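Side-chain contacts in putative extracellular solute-binding protein (Bordetella bronchiseptica, PDB 4P56), which probably captures a small aromatic acid such as mandelate in the periplasm for delivery to a TRAP-type membrane transporter: residues P37-V42 with L214-L219; M47-E52 with D256-L261; A105-S110 with S331-I336; S186-P191 with Y196-T201; R224-F229 with K283-G288. One frame throughout, in Å; residues are numbered along the deposited sequence.

Overall arrangement
The chain probably has the two-lobed alpha/beta build of TRAP solute-binding proteins, with mandelate held between the lobes. Contact 1 lies at the pocket, joining the start of helix 40-56 to the end of helix 211-216; contact 2 uses the same helix, its centre about 23 Å away. Contacts 4 and 5 sit on the six-stranded sheet, centres about 19 Å apart, and touch contact 1. Contact 3, across the centre from contact 1, meets contact 5 through Phe109 and Phe229. Along the chain, contacts 1, 2 and 3 alternate their segments, tying distant regions together, and contact 4 nests inside all three; contact 5 follows contacts 1 and 4, nests in contact 3 and crosses contact 2.

Contact 1 of 5, residues P37-V42 with L214-L219; sequences PTHAVV and LVSFKL
The His39 and Phe217 rings meet obliquely, centroids 5.9 Å apart and planes at 59°. His39 NE2 comes within 4.1 Å of Phe217 CE2. Ser216 also approaches the imidazole obliquely, its OG 3.4 Å from His39 CD2, while Val41 CA lies in the plane of the imidazole at its edge. Beyond the two segments, the Trp274 ring is set steeply against His39, and Phe209 meets Phe217 with its plane only modestly inclined.

With CG anti to the backbone N (chi1 -167°), His39 sends its ring across to the other segment, yet ND1 remains close to its own chain. His39 sits at the N-cap of helix 40-56, and ND1 makes the capping bond, accepting from Val41 N at 3.1 Å with the donor tilted out of the ring plane. The opposite nitrogen, NE2, is hydrogen-bonded to Glu212, so both ring nitrogens are engaged and the rotation of the ring is fixed; an accepting ND1 would be consistent with a proton on NE2. Glu212 joins the two sides: one carboxylate oxygen bonds His39 and the other bonds Ser216 OG.

On the second segment, helix 211-216 ends in a Schellman motif. Lys218, with positive phi, is its C-prime residue; Leu219 N reaches Leu214 O at 2.9 Å, and Lys218 N reaches Val215 O at 3.0 Å. The turn leaves Phe217 just past the helix, where its side chain lies about 4 Å from (R)-mandelic acid, which also touches His39. The arrangement is that of a solute-binding cleft, with aromatic residues from two distant parts of the chain gathered at the ligand.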
# COMPACT_ATOMS: atom_id res chain seq x y z
N PRO A 37 0.02 16.52 -3.52
CA PRO A 37 1.48 16.64 -3.61
C PRO A 37 2.15 16.69 -2.24
O PRO A 37 3.35 16.43 -2.14
CB PRO A 37 1.70 17.97 -4.35
CG PRO A 37 0.38 18.47 -4.78
CD PRO A 37 -0.68 17.73 -3.99
N THR A 38 1.38 17.03 -1.21
CA THR A 38 1.91 17.07 0.15
C THR A 38 1.95 15.67 0.81
O THR A 38 2.59 15.47 1.84
CB THR A 38 1.04 18.02 1.00
OG1 THR A 38 -0.34 17.77 0.72
CG2 THR A 38 1.34 19.47 0.63
N HIS A 39 1.28 14.68 0.21
CA HIS A 39 1.27 13.33 0.77
C HIS A 39 2.67 12.70 0.82
O HIS A 39 3.51 12.97 -0.04
CB HIS A 39 0.33 12.40 0.01
CG HIS A 39 0.05 11.11 0.72
ND1 HIS A 39 0.84 10.00 0.57
CD2 HIS A 39 -0.91 10.78 1.62
CE1 HIS A 39 0.35 9.01 1.32
NE2 HIS A 39 -0.70 9.46 1.96
N ALA A 40 2.92 11.86 1.81
CA ALA A 40 4.21 11.19 1.94
C ALA A 40 4.74 10.60 0.62
O ALA A 40 5.91 10.75 0.27
CB ALA A 40 4.11 10.09 2.93
N VAL A 41 3.89 9.82 -0.03
CA VAL A 41 4.22 9.20 -1.30
C VAL A 41 4.79 10.18 -2.32
O VAL A 41 5.70 9.83 -3.07
CB VAL A 41 2.99 8.53 -1.92
CG1 VAL A 41 3.36 7.96 -3.28
CG2 VAL A 41 2.49 7.42 -1.01
N VAL A 42 4.24 11.38 -2.38
CA VAL A 42 4.77 12.36 -3.34
C VAL A 42 5.91 13.17 -2.72
O VAL A 42 7.05 13.16 -3.23
CB VAL A 42 3.67 13.29 -3.86
CG1 VAL A 42 4.20 14.21 -4.91
CG2 VAL A 42 2.52 12.48 -4.44
N LEU A 214 -5.05 9.17 8.60
CA LEU A 214 -5.96 9.91 9.48
C LEU A 214 -5.74 11.41 9.32
O LEU A 214 -6.68 12.21 9.34
CB LEU A 214 -5.71 9.50 10.94
CG LEU A 214 -6.49 10.25 12.00
CD1 LEU A 214 -7.93 9.77 12.02
CD2 LEU A 214 -5.85 10.07 13.39
N VAL A 215 -4.47 11.80 9.18
CA VAL A 215 -4.12 13.20 9.16
C VAL A 215 -4.06 13.73 7.73
O VAL A 215 -4.58 14.82 7.45
CB VAL A 215 -2.78 13.46 9.87
CG1 VAL A 215 -2.39 14.92 9.82
CG2 VAL A 215 -2.87 13.02 11.29
N SER A 216 -3.46 12.97 6.82
CA SER A 216 -3.23 13.53 5.48
C SER A 216 -4.55 13.65 4.72
O SER A 216 -4.70 14.52 3.89
CB SER A 216 -2.19 12.72 4.70
OG SER A 216 -2.60 11.38 4.56
N PHE A 217 -5.51 12.79 5.03
CA PHE A 217 -6.83 12.87 4.40
C PHE A 217 -7.82 13.72 5.22
O PHE A 217 -9.01 13.82 4.89
CB PHE A 217 -7.34 11.46 4.12
CG PHE A 217 -6.61 10.77 2.99
CD1 PHE A 217 -7.03 10.94 1.68
CD2 PHE A 217 -5.51 9.99 3.23
CE1 PHE A 217 -6.37 10.30 0.63
CE2 PHE A 217 -4.82 9.36 2.19
CZ PHE A 217 -5.26 9.52 0.89
N LYS A 218 -7.31 14.35 6.27
CA LYS A 218 -8.05 15.32 7.07
C LYS A 218 -9.27 14.70 7.73
O LYS A 218 -10.35 15.29 7.76
CB LYS A 218 -8.48 16.52 6.22
CG LYS A 218 -7.32 17.32 5.65
CD LYS A 218 -7.82 18.32 4.61
CE LYS A 218 -6.83 18.49 3.46
NZ LYS A 218 -5.71 19.42 3.78
N LEU A 219 -9.09 13.51 8.29
CA LEU A 219 -10.18 12.78 8.91
C LEU A 219 -10.24 12.93 10.42
O LEU A 219 -11.14 12.40 11.07
CB LEU A 219 -10.05 11.29 8.58
CG LEU A 219 -9.91 10.92 7.11
CD1 LEU A 219 -9.78 9.42 6.93
CD2 LEU A 219 -11.09 11.42 6.33

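Contact 2 of 5, residues M47-E52 with D256-L261; sequences MPWGEE and DTLVRL
Trp49 and Leu261 join two packed helices, with an indole N-H taken up by a backbone carbonyl just past the end of helix 252-260. Trp49 lies on helix 40-56, and its CG stands anti to the backbone N (chi1 -180°), which carries the indole across the gap between the helices.

The Leu261 oxygen lies in the plane of the indole, at its edge, and Trp49 NE1 donates to it over 2.9 Å with an N-H...O angle of 157°. Seen from the acceptor the approach is less regular, for NE1 sits 49° out of the carbonyl plane. Further round the ring system, Leu258 crosses Trp49 at about a right angle, its CD1 4.1 Å from Trp49 CZ2. Leu266 and Leu269 of helix 263-285 also pack on the indole.

One turn on from Trp49, Glu52 runs out extended and meets Leu261 at a slant. The two leucine methyls divide this neighbour between them: Leu261 CD1 lies 3.8 Å from the backbone oxygen Glu52 O, while Leu261 CD2 lies 3.7 Å from Glu52 OE1, the same carboxylate oxygen that is hydrogen-bonded to His265 NE2.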
# COMPACT_ATOMS: atom_id res chain seq x y z
N MSE A 47 9.35 12.65 -5.00
CA MSE A 47 10.12 13.86 -5.32
C MSE A 47 11.62 13.64 -5.02
O MSE A 47 12.47 13.87 -5.88
CB MSE A 47 9.57 15.08 -4.57
CG MSE A 47 8.19 15.50 -5.08
SE MSE A 47 8.18 16.02 -6.99
CE MSE A 47 7.85 14.36 -7.92
N PRO A 48 11.94 13.18 -3.79
CA PRO A 48 13.37 12.91 -3.55
C PRO A 48 13.94 11.85 -4.48
O PRO A 48 15.11 11.93 -4.86
CB PRO A 48 13.41 12.44 -2.09
CG PRO A 48 12.02 12.62 -1.52
CD PRO A 48 11.14 13.26 -2.56
N TRP A 49 13.13 10.87 -4.84
CA TRP A 49 13.59 9.79 -5.72
C TRP A 49 13.89 10.37 -7.10
O TRP A 49 14.88 10.04 -7.73
CB TRP A 49 12.49 8.73 -5.80
CG TRP A 49 12.76 7.53 -6.65
CD1 TRP A 49 13.71 6.56 -6.45
CD2 TRP A 49 12.02 7.13 -7.81
NE1 TRP A 49 13.59 5.58 -7.42
CE2 TRP A 49 12.57 5.92 -8.26
CE3 TRP A 49 10.94 7.68 -8.51
CZ2 TRP A 49 12.09 5.25 -9.40
CZ3 TRP A 49 10.45 7.01 -9.63
CH2 TRP A 49 11.03 5.82 -10.05
N GLY A 50 13.02 11.25 -7.57
CA GLY A 50 13.26 11.95 -8.82
C GLY A 50 14.57 12.75 -8.78
O GLY A 50 15.33 12.81 -9.74
N GLU A 51 14.85 13.36 -7.63
CA GLU A 51 16.10 14.10 -7.48
C GLU A 51 17.31 13.14 -7.56
O GLU A 51 18.37 13.48 -8.14
CB GLU A 51 16.06 14.86 -6.16
CG GLU A 51 15.26 16.15 -6.30
CD GLU A 51 16.02 17.14 -7.14
OE1 GLU A 51 17.01 17.70 -6.62
OE2 GLU A 51 15.67 17.34 -8.33
N GLU A 52 17.15 11.95 -6.99
CA GLU A 52 18.23 10.96 -7.02
C GLU A 52 18.50 10.56 -8.46
O GLU A 52 19.64 10.43 -8.84
CB GLU A 52 17.92 9.71 -6.16
CG GLU A 52 17.95 9.94 -4.64
CD GLU A 52 17.86 8.64 -3.82
OE1 GLU A 52 18.31 7.59 -4.29
OE2 GLU A 52 17.35 8.67 -2.68
N ASP A 256 20.17 1.16 -16.62
CA ASP A 256 20.78 0.43 -15.50
C ASP A 256 20.73 1.25 -14.22
O ASP A 256 20.42 0.72 -13.15
CB ASP A 256 22.24 0.11 -15.81
CG ASP A 256 22.39 -1.03 -16.79
OD1 ASP A 256 21.39 -1.70 -17.11
OD2 ASP A 256 23.54 -1.24 -17.24
N THR A 257 21.01 2.54 -14.34
CA THR A 257 20.94 3.45 -13.19
C THR A 257 19.52 3.54 -12.62
O THR A 257 19.32 3.41 -11.42
CB THR A 257 21.47 4.87 -13.56
OG1 THR A 257 22.85 4.76 -13.84
CG2 THR A 257 21.27 5.86 -12.41
N LEU A 258 18.52 3.73 -13.49
CA LEU A 258 17.16 3.83 -13.02
C LEU A 258 16.76 2.54 -12.29
O LEU A 258 16.14 2.57 -11.23
CB LEU A 258 16.19 4.12 -14.17
CG LEU A 258 14.71 4.18 -13.77
CD1 LEU A 258 14.49 5.22 -12.69
CD2 LEU A 258 13.83 4.47 -14.97
N VAL A 259 17.12 1.41 -12.88
CA VAL A 259 16.86 0.13 -12.22
C VAL A 259 17.58 0.01 -10.87
O VAL A 259 17.00 -0.47 -9.90
CB VAL A 259 17.20 -1.03 -13.16
CG1 VAL A 259 17.06 -2.39 -12.45
CG2 VAL A 259 16.29 -0.97 -14.36
N ARG A 260 18.83 0.46 -10.79
CA ARG A 260 19.59 0.39 -9.53
C ARG A 260 18.96 1.26 -8.44
O ARG A 260 19.03 0.95 -7.24
CB ARG A 260 21.01 0.81 -9.83
CG ARG A 260 21.97 0.89 -8.69
CD ARG A 260 23.40 1.01 -9.26
NE ARG A 260 23.66 2.31 -9.88
CZ ARG A 260 23.93 2.52 -11.17
NH1 ARG A 260 23.99 1.53 -12.06
NH2 ARG A 260 24.15 3.76 -11.60
N LEU A 261 18.34 2.35 -8.85
CA LEU A 261 17.66 3.27 -7.94
C LEU A 261 16.23 2.81 -7.68
O LEU A 261 15.49 3.43 -6.91
CB LEU A 261 17.65 4.68 -8.53
CG LEU A 261 19.02 5.37 -8.53
CD1 LEU A 261 18.98 6.71 -9.26
CD2 LEU A 261 19.55 5.54 -7.07

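Contact 3 of 5, residues A105-S110 with S331-I336; sequences AVLPFS and SFRAEI
A loop between strand 87-91 and helix 114-129 lies here against the C-terminal helix, 325-340, and one joint is a CH-pi contact. Ala105 CA stands over one face of the Phe332 ring, 4.1 Å from its centroid and 28° off the ring normal. Ala105 CB adds an apolar touch at 4.0 Å to Phe332 CE1. The opposite face of the ring is met from within the helix: Ile336, one turn later, sets CG2 4.2 Å above the plane, out toward the rim. The phenyl group is thus held between the loop and its own helix, and Phe104 makes an edge-to-face pair with it.

Ile336 also reaches the loop. Its CG1 branch is anti to the backbone N (chi1 -158°), which sends CD1 forward to within 3.5 Å of the carbonyl oxygen Ser110 O, a van der Waals touch. At the more exposed margin the extended Arg333 crosses Leu107 at a slant, with NH2 4.0 Å from Leu107 CD1. The charge of that guanidinium is answered by Glu311 in a salt bridge, while the leucine methyl makes a van der Waals contact with the same NH2.

The loop is braced internally as well. Ser110 OG donates to Leu107 O over 2.8 Å, closing the turn through Pro108 and Phe109. Arg117 of helix 114-129 gathers two points of the same loop, hydrogen-bonding both Ala105 O and Ser110 OG. Mandelate is about 13 Å from the Ala105 side chain, so this is a joint away from the pocket: a loop laid on a helix through an aromatic ring with an aliphatic group over each face.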
# COMPACT_ATOMS: atom_id res chain seq x y z
N ALA A 105 2.10 -10.39 1.35
CA ALA A 105 2.86 -9.34 2.03
C ALA A 105 2.03 -8.48 2.97
O ALA A 105 2.58 -7.63 3.68
CB ALA A 105 3.54 -8.43 1.02
N VAL A 106 0.72 -8.71 2.98
CA VAL A 106 -0.21 -7.79 3.63
C VAL A 106 -1.22 -8.49 4.54
O VAL A 106 -2.23 -7.90 4.94
CB VAL A 106 -0.96 -6.90 2.59
CG1 VAL A 106 0.02 -6.05 1.87
CG2 VAL A 106 -1.78 -7.75 1.60
N LEU A 107 -0.92 -9.73 4.92
CA LEU A 107 -1.81 -10.50 5.76
C LEU A 107 -1.92 -9.85 7.15
O LEU A 107 -1.06 -9.09 7.56
CB LEU A 107 -1.32 -11.94 5.87
CG LEU A 107 -1.46 -12.75 4.56
CD1 LEU A 107 -0.54 -13.95 4.58
CD2 LEU A 107 -2.89 -13.21 4.36
N PRO A 108 -3.00 -10.16 7.88
CA PRO A 108 -3.08 -9.60 9.24
C PRO A 108 -1.90 -10.00 10.12
O PRO A 108 -1.42 -11.13 10.04
CB PRO A 108 -4.38 -10.21 9.78
CG PRO A 108 -5.21 -10.46 8.55
CD PRO A 108 -4.21 -10.89 7.49
N PHE A 109 -1.43 -9.06 10.94
CA PHE A 109 -0.50 -9.30 12.06
C PHE A 109 0.90 -9.74 11.64
O PHE A 109 1.50 -10.58 12.30
CB PHE A 109 -1.05 -10.38 12.99
CG PHE A 109 -2.50 -10.22 13.32
CD1 PHE A 109 -3.04 -8.98 13.52
CD2 PHE A 109 -3.32 -11.33 13.37
CE1 PHE A 109 -4.40 -8.84 13.81
CE2 PHE A 109 -4.64 -11.21 13.64
CZ PHE A 109 -5.20 -9.97 13.86
N SER A 110 1.40 -9.18 10.56
CA SER A 110 2.58 -9.73 9.93
C SER A 110 3.75 -8.79 9.78
O SER A 110 4.76 -9.17 9.21
CB SER A 110 2.20 -10.16 8.53
OG SER A 110 1.71 -9.06 7.80
N SER A 331 10.20 -17.20 2.62
CA SER A 331 11.24 -16.22 2.43
C SER A 331 10.81 -14.85 2.97
O SER A 331 11.55 -14.17 3.68
CB SER A 331 11.53 -16.11 0.94
OG SER A 331 12.61 -15.23 0.70
N PHE A 332 9.60 -14.45 2.59
CA PHE A 332 9.06 -13.19 3.08
C PHE A 332 9.04 -13.16 4.61
O PHE A 332 9.42 -12.18 5.21
CB PHE A 332 7.68 -12.93 2.54
CG PHE A 332 6.97 -11.77 3.20
CD1 PHE A 332 7.24 -10.45 2.83
CD2 PHE A 332 6.01 -12.01 4.17
CE1 PHE A 332 6.58 -9.39 3.43
CE2 PHE A 332 5.34 -10.93 4.79
CZ PHE A 332 5.63 -9.64 4.41
N ARG A 333 8.57 -14.24 5.24
CA ARG A 333 8.40 -14.25 6.70
C ARG A 333 9.72 -14.19 7.39
O ARG A 333 9.84 -13.54 8.44
CB ARG A 333 7.63 -15.49 7.16
CG ARG A 333 6.18 -15.34 6.81
CD ARG A 333 5.36 -16.59 6.98
NE ARG A 333 3.98 -16.18 6.85
CZ ARG A 333 2.94 -17.00 6.77
NH1 ARG A 333 3.11 -18.32 6.82
NH2 ARG A 333 1.73 -16.46 6.65
N ALA A 334 10.71 -14.89 6.84
CA ALA A 334 12.02 -14.92 7.46
C ALA A 334 12.63 -13.54 7.36
O ALA A 334 13.21 -13.02 8.31
CB ALA A 334 12.91 -15.93 6.79
N GLU A 335 12.46 -12.92 6.20
CA GLU A 335 13.10 -11.64 5.96
C GLU A 335 12.47 -10.50 6.78
O GLU A 335 13.18 -9.65 7.34
CB GLU A 335 13.08 -11.31 4.48
CG GLU A 335 13.74 -9.98 4.17
CD GLU A 335 13.82 -9.70 2.68
OE1 GLU A 335 13.39 -10.57 1.88
OE2 GLU A 335 14.32 -8.61 2.33
N ILE A 336 11.14 -10.48 6.89
CA ILE A 336 10.47 -9.41 7.63
C ILE A 336 10.70 -9.55 9.15
O ILE A 336 10.89 -8.56 9.85
CB ILE A 336 8.96 -9.27 7.25
CG1 ILE A 336 8.43 -7.86 7.59
CG2 ILE A 336 8.15 -10.33 7.95
CD1 ILE A 336 7.04 -7.55 7.05

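Contact 4 of 5, residues S186-P191 with Y196-T201; sequences SPIAKP and YELLST
Strand 186-189 and helix 195-200 come nearest at Ile188 and Leu198, whose CA atoms are 9.3 Å apart, a spacing bridged by side chains without any hydrogen bond from one segment to the other. Leu198 does the bridging with a single methyl. Its CD1 lies 4.2 Å from Ile188 CG2 and also 4.2 Å from Lys190 CG. Ile188 and Lys190 are two residues apart in an extended chain, and both direct CB toward the helix, whereas Ala189 between them turns away. The lysine contributes only the base of its aliphatic chain, and its amino end leads off from the contact.

These segments open a beta-alpha-beta crossover: strand 186-189 at the edge of the six-stranded sheet, the helix, and then strand 206-210, which runs parallel to it with strand 168-171 in between. Lys190 O is hydrogen-bonded to Arg170 on that middle strand, a residue of the mandelate pocket, and Leu198 touches the same arginine.

Toward the C-terminal end of the helix, two hydroxyls fold back onto the main chain, each with chi1 near +60°. Ser200 OG donates to Tyr196 O at 2.8 Å, sharing that oxygen with Ser200 N, and Thr201 OG1 donates to Glu197 O at 2.7 Å, alongside Thr201 N. Ser200 also places its CB 3.7 Å above one face of the Tyr196 ring, off toward the rim.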
# COMPACT_ATOMS: atom_id res chain seq x y z
N SER A 186 -19.06 -4.32 6.34
CA SER A 186 -19.51 -4.20 4.93
C SER A 186 -18.53 -3.31 4.22
O SER A 186 -18.55 -2.09 4.37
CB SER A 186 -20.91 -3.59 4.84
OG SER A 186 -21.79 -4.26 5.72
N PRO A 187 -17.61 -3.93 3.48
CA PRO A 187 -16.62 -3.07 2.85
C PRO A 187 -17.22 -2.18 1.78
O PRO A 187 -18.09 -2.60 1.01
CB PRO A 187 -15.60 -4.06 2.24
CG PRO A 187 -16.23 -5.38 2.25
CD PRO A 187 -17.38 -5.36 3.23
N ILE A 188 -16.76 -0.94 1.78
CA ILE A 188 -16.98 -0.01 0.69
C ILE A 188 -15.64 0.22 0.00
O ILE A 188 -14.80 1.02 0.47
CB ILE A 188 -17.53 1.34 1.20
CG1 ILE A 188 -18.87 1.12 1.92
CG2 ILE A 188 -17.69 2.31 0.04
CD1 ILE A 188 -19.39 2.44 2.54
N ALA A 189 -15.40 -0.50 -1.10
CA ALA A 189 -14.12 -0.41 -1.83
C ALA A 189 -14.11 0.79 -2.74
O ALA A 189 -14.74 0.78 -3.80
CB ALA A 189 -13.85 -1.72 -2.62
N LYS A 190 -13.37 1.82 -2.33
CA LYS A 190 -13.17 3.03 -3.12
C LYS A 190 -11.75 3.54 -2.87
O LYS A 190 -11.16 3.30 -1.81
CB LYS A 190 -14.19 4.11 -2.76
CG LYS A 190 -15.65 3.74 -2.99
CD LYS A 190 -15.97 3.66 -4.47
CE LYS A 190 -17.46 3.59 -4.74
NZ LYS A 190 -17.70 3.07 -6.11
N PRO A 191 -11.18 4.28 -3.84
CA PRO A 191 -9.82 4.77 -3.68
C PRO A 191 -9.71 5.73 -2.49
O PRO A 191 -10.70 6.36 -2.14
CB PRO A 191 -9.56 5.53 -4.98
CG PRO A 191 -10.52 4.98 -5.94
CD PRO A 191 -11.72 4.54 -5.19
N TYR A 196 -12.71 11.07 2.70
CA TYR A 196 -13.24 12.24 3.39
C TYR A 196 -14.71 12.44 3.05
O TYR A 196 -15.56 12.62 3.94
CB TYR A 196 -12.42 13.50 3.05
CG TYR A 196 -12.99 14.68 3.79
CD1 TYR A 196 -12.56 14.99 5.08
CD2 TYR A 196 -14.02 15.45 3.24
CE1 TYR A 196 -13.11 16.06 5.79
CE2 TYR A 196 -14.57 16.50 3.94
CZ TYR A 196 -14.12 16.80 5.21
OH TYR A 196 -14.67 17.84 5.90
N GLU A 197 -15.05 12.39 1.76
CA GLU A 197 -16.44 12.56 1.38
C GLU A 197 -17.35 11.48 2.02
O GLU A 197 -18.44 11.77 2.53
CB GLU A 197 -16.59 12.53 -0.15
CG GLU A 197 -18.01 12.54 -0.63
CD GLU A 197 -18.66 13.90 -0.46
OE1 GLU A 197 -18.01 14.79 0.11
OE2 GLU A 197 -19.82 14.07 -0.89
N LEU A 198 -16.92 10.24 1.97
CA LEU A 198 -17.75 9.14 2.45
C LEU A 198 -17.94 9.20 3.96
O LEU A 198 -18.98 8.80 4.48
CB LEU A 198 -17.13 7.80 2.07
CG LEU A 198 -17.21 7.41 0.60
CD1 LEU A 198 -16.26 6.26 0.34
CD2 LEU A 198 -18.64 7.03 0.21
N LEU A 199 -16.91 9.66 4.67
CA LEU A 199 -16.98 9.73 6.12
C LEU A 199 -17.69 10.99 6.57
O LEU A 199 -18.53 10.95 7.49
CB LEU A 199 -15.57 9.70 6.73
CG LEU A 199 -14.94 8.30 6.71
CD1 LEU A 199 -13.46 8.40 6.98
CD2 LEU A 199 -15.61 7.37 7.71
N SER A 200 -17.34 12.12 5.96
CA SER A 200 -17.95 13.40 6.36
C SER A 200 -19.47 13.38 6.17
O SER A 200 -20.19 13.99 6.96
CB SER A 200 -17.35 14.57 5.59
OG SER A 200 -17.62 14.49 4.20
N THR A 201 -19.95 12.68 5.13
CA THR A 201 -21.38 12.65 4.82
C THR A 201 -22.13 11.57 5.58
O THR A 201 -23.37 11.54 5.58
CB THR A 201 -21.64 12.44 3.32
OG1 THR A 201 -21.10 11.18 2.90
CG2 THR A 201 -21.03 13.56 2.50

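Contact 5 of 5, residues R224-F229 with K283-G288; sequences RHATEF and KVLEGG
Apolar contact comes first: Leu285 points from the last turn of helix 263-285 at strand 225-228, and its CD2 lies 4.3 Å from Ala226 CB. Its CG stands anti to the carbonyl carbon (chi1 -79°), and the fork beyond it sends the two methyls to different strand residues. Leu285 CD1 reaches 4.4 Å from Glu228 OE2, a loose touch against a carboxylate. Ala226 and Glu228 can share this leucine because, with one residue between them in the strand, they face the same side of the sheet.

The charged and polar group is organised round Arg282, which lies just outside the two segments, one turn before Glu286. Arg282 forms a salt bridge through NH1 with Glu228 OE2 and another through NE with Glu286 OE2. The two glutamates keep their like charges apart, Glu228 OE1 lying 6.5 Å from Glu286 OE2, and the shared arginine would be expected to offset their repulsion. Arg224 reaches past the helix end, its NH2 hydrogen-bonded to Glu289 O.

Backbone interactions shape both segments. Arg224 and His225 together face Thr153 in a classic beta bulge at the start of the strand. In the other segment Gly287 N bonds Val284 O at 3.2 Å, and Gly288 leaves the helix with a positive phi of 111°, a conformation that glycine readily adopts.

Strand 225-228 runs between strand 149-153, antiparallel to it, and strand 291-294, parallel to it. Leu285 fits over this sheet against Phe152 of strand 149-153, while Ala211 and Leu214 of helix 211-216 pack beside it.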
# COMPACT_ATOMS: atom_id res chain seq x y z
N ARG A 224 -13.43 9.42 15.72
CA ARG A 224 -13.25 9.49 17.17
C ARG A 224 -12.76 8.18 17.81
O ARG A 224 -12.62 8.12 19.03
CB ARG A 224 -14.56 9.89 17.87
CG ARG A 224 -15.22 11.14 17.31
CD ARG A 224 -14.34 12.37 17.46
NE ARG A 224 -13.87 12.55 18.83
CZ ARG A 224 -14.44 13.32 19.76
NH1 ARG A 224 -15.54 14.03 19.50
NH2 ARG A 224 -13.89 13.39 20.96
N HIS A 225 -12.52 7.15 17.01
CA HIS A 225 -12.20 5.83 17.54
C HIS A 225 -11.18 5.16 16.65
O HIS A 225 -11.24 5.27 15.43
CB HIS A 225 -13.46 4.98 17.62
CG HIS A 225 -14.53 5.56 18.49
ND1 HIS A 225 -14.63 5.32 19.84
CD2 HIS A 225 -15.58 6.37 18.18
CE1 HIS A 225 -15.67 5.97 20.33
NE2 HIS A 225 -16.26 6.62 19.35
N ALA A 226 -10.22 4.48 17.27
CA ALA A 226 -9.22 3.73 16.52
C ALA A 226 -8.82 2.49 17.30
O ALA A 226 -8.56 2.59 18.51
CB ALA A 226 -7.97 4.59 16.25
N THR A 227 -8.71 1.36 16.61
CA THR A 227 -8.20 0.13 17.22
C THR A 227 -6.99 -0.34 16.45
O THR A 227 -7.06 -0.54 15.25
CB THR A 227 -9.26 -0.97 17.26
OG1 THR A 227 -10.35 -0.50 18.07
CG2 THR A 227 -8.68 -2.26 17.88
N GLU A 228 -5.88 -0.46 17.15
CA GLU A 228 -4.63 -0.87 16.55
C GLU A 228 -4.41 -2.33 16.87
O GLU A 228 -4.89 -2.83 17.88
CB GLU A 228 -3.48 -0.06 17.10
CG GLU A 228 -3.54 1.42 16.79
CD GLU A 228 -2.31 2.11 17.29
OE1 GLU A 228 -2.33 2.57 18.44
OE2 GLU A 228 -1.29 2.13 16.56
N PHE A 229 -3.66 -2.99 16.00
CA PHE A 229 -3.41 -4.41 16.10
C PHE A 229 -1.91 -4.64 15.92
O PHE A 229 -1.30 -4.04 15.05
CB PHE A 229 -4.12 -5.12 14.95
CG PHE A 229 -5.62 -5.15 15.07
CD1 PHE A 229 -6.38 -4.07 14.67
CD2 PHE A 229 -6.25 -6.27 15.57
CE1 PHE A 229 -7.75 -4.11 14.78
CE2 PHE A 229 -7.61 -6.31 15.68
CZ PHE A 229 -8.36 -5.22 15.27
N LYS A 283 0.89 11.91 17.29
CA LYS A 283 0.54 13.02 18.18
C LYS A 283 -0.99 13.18 18.16
O LYS A 283 -1.60 13.50 19.18
CB LYS A 283 1.21 14.33 17.79
CG LYS A 283 0.90 15.47 18.77
CD LYS A 283 1.17 15.06 20.23
CE LYS A 283 1.28 16.27 21.19
NZ LYS A 283 0.01 17.03 21.36
N VAL A 284 -1.60 12.96 17.01
CA VAL A 284 -3.05 13.01 16.93
C VAL A 284 -3.69 11.75 17.52
O VAL A 284 -4.66 11.85 18.28
CB VAL A 284 -3.55 13.17 15.47
CG1 VAL A 284 -5.07 13.06 15.40
CG2 VAL A 284 -3.09 14.49 14.90
N LEU A 285 -3.19 10.57 17.16
CA LEU A 285 -3.73 9.33 17.71
C LEU A 285 -3.74 9.31 19.22
O LEU A 285 -4.70 8.82 19.83
CB LEU A 285 -2.93 8.10 17.25
CG LEU A 285 -3.15 7.55 15.86
CD1 LEU A 285 -2.27 6.29 15.63
CD2 LEU A 285 -4.61 7.23 15.64
N GLU A 286 -2.66 9.79 19.83
CA GLU A 286 -2.50 9.67 21.29
C GLU A 286 -3.04 10.88 22.04
O GLU A 286 -2.94 10.96 23.27
CB GLU A 286 -1.02 9.47 21.66
CG GLU A 286 -0.40 8.19 21.08
CD GLU A 286 1.09 8.07 21.39
OE1 GLU A 286 1.69 9.04 21.92
OE2 GLU A 286 1.67 6.99 21.12
N GLY A 287 -3.62 11.83 21.31
CA GLY A 287 -3.88 13.15 21.84
C GLY A 287 -5.11 13.33 22.72
O GLY A 287 -5.25 14.38 23.35
N GLY A 288 -5.99 12.34 22.76
CA GLY A 288 -7.10 12.36 23.71
C GLY A 288 -8.47 12.56 23.10
O GLY A 288 -9.48 12.24 23.74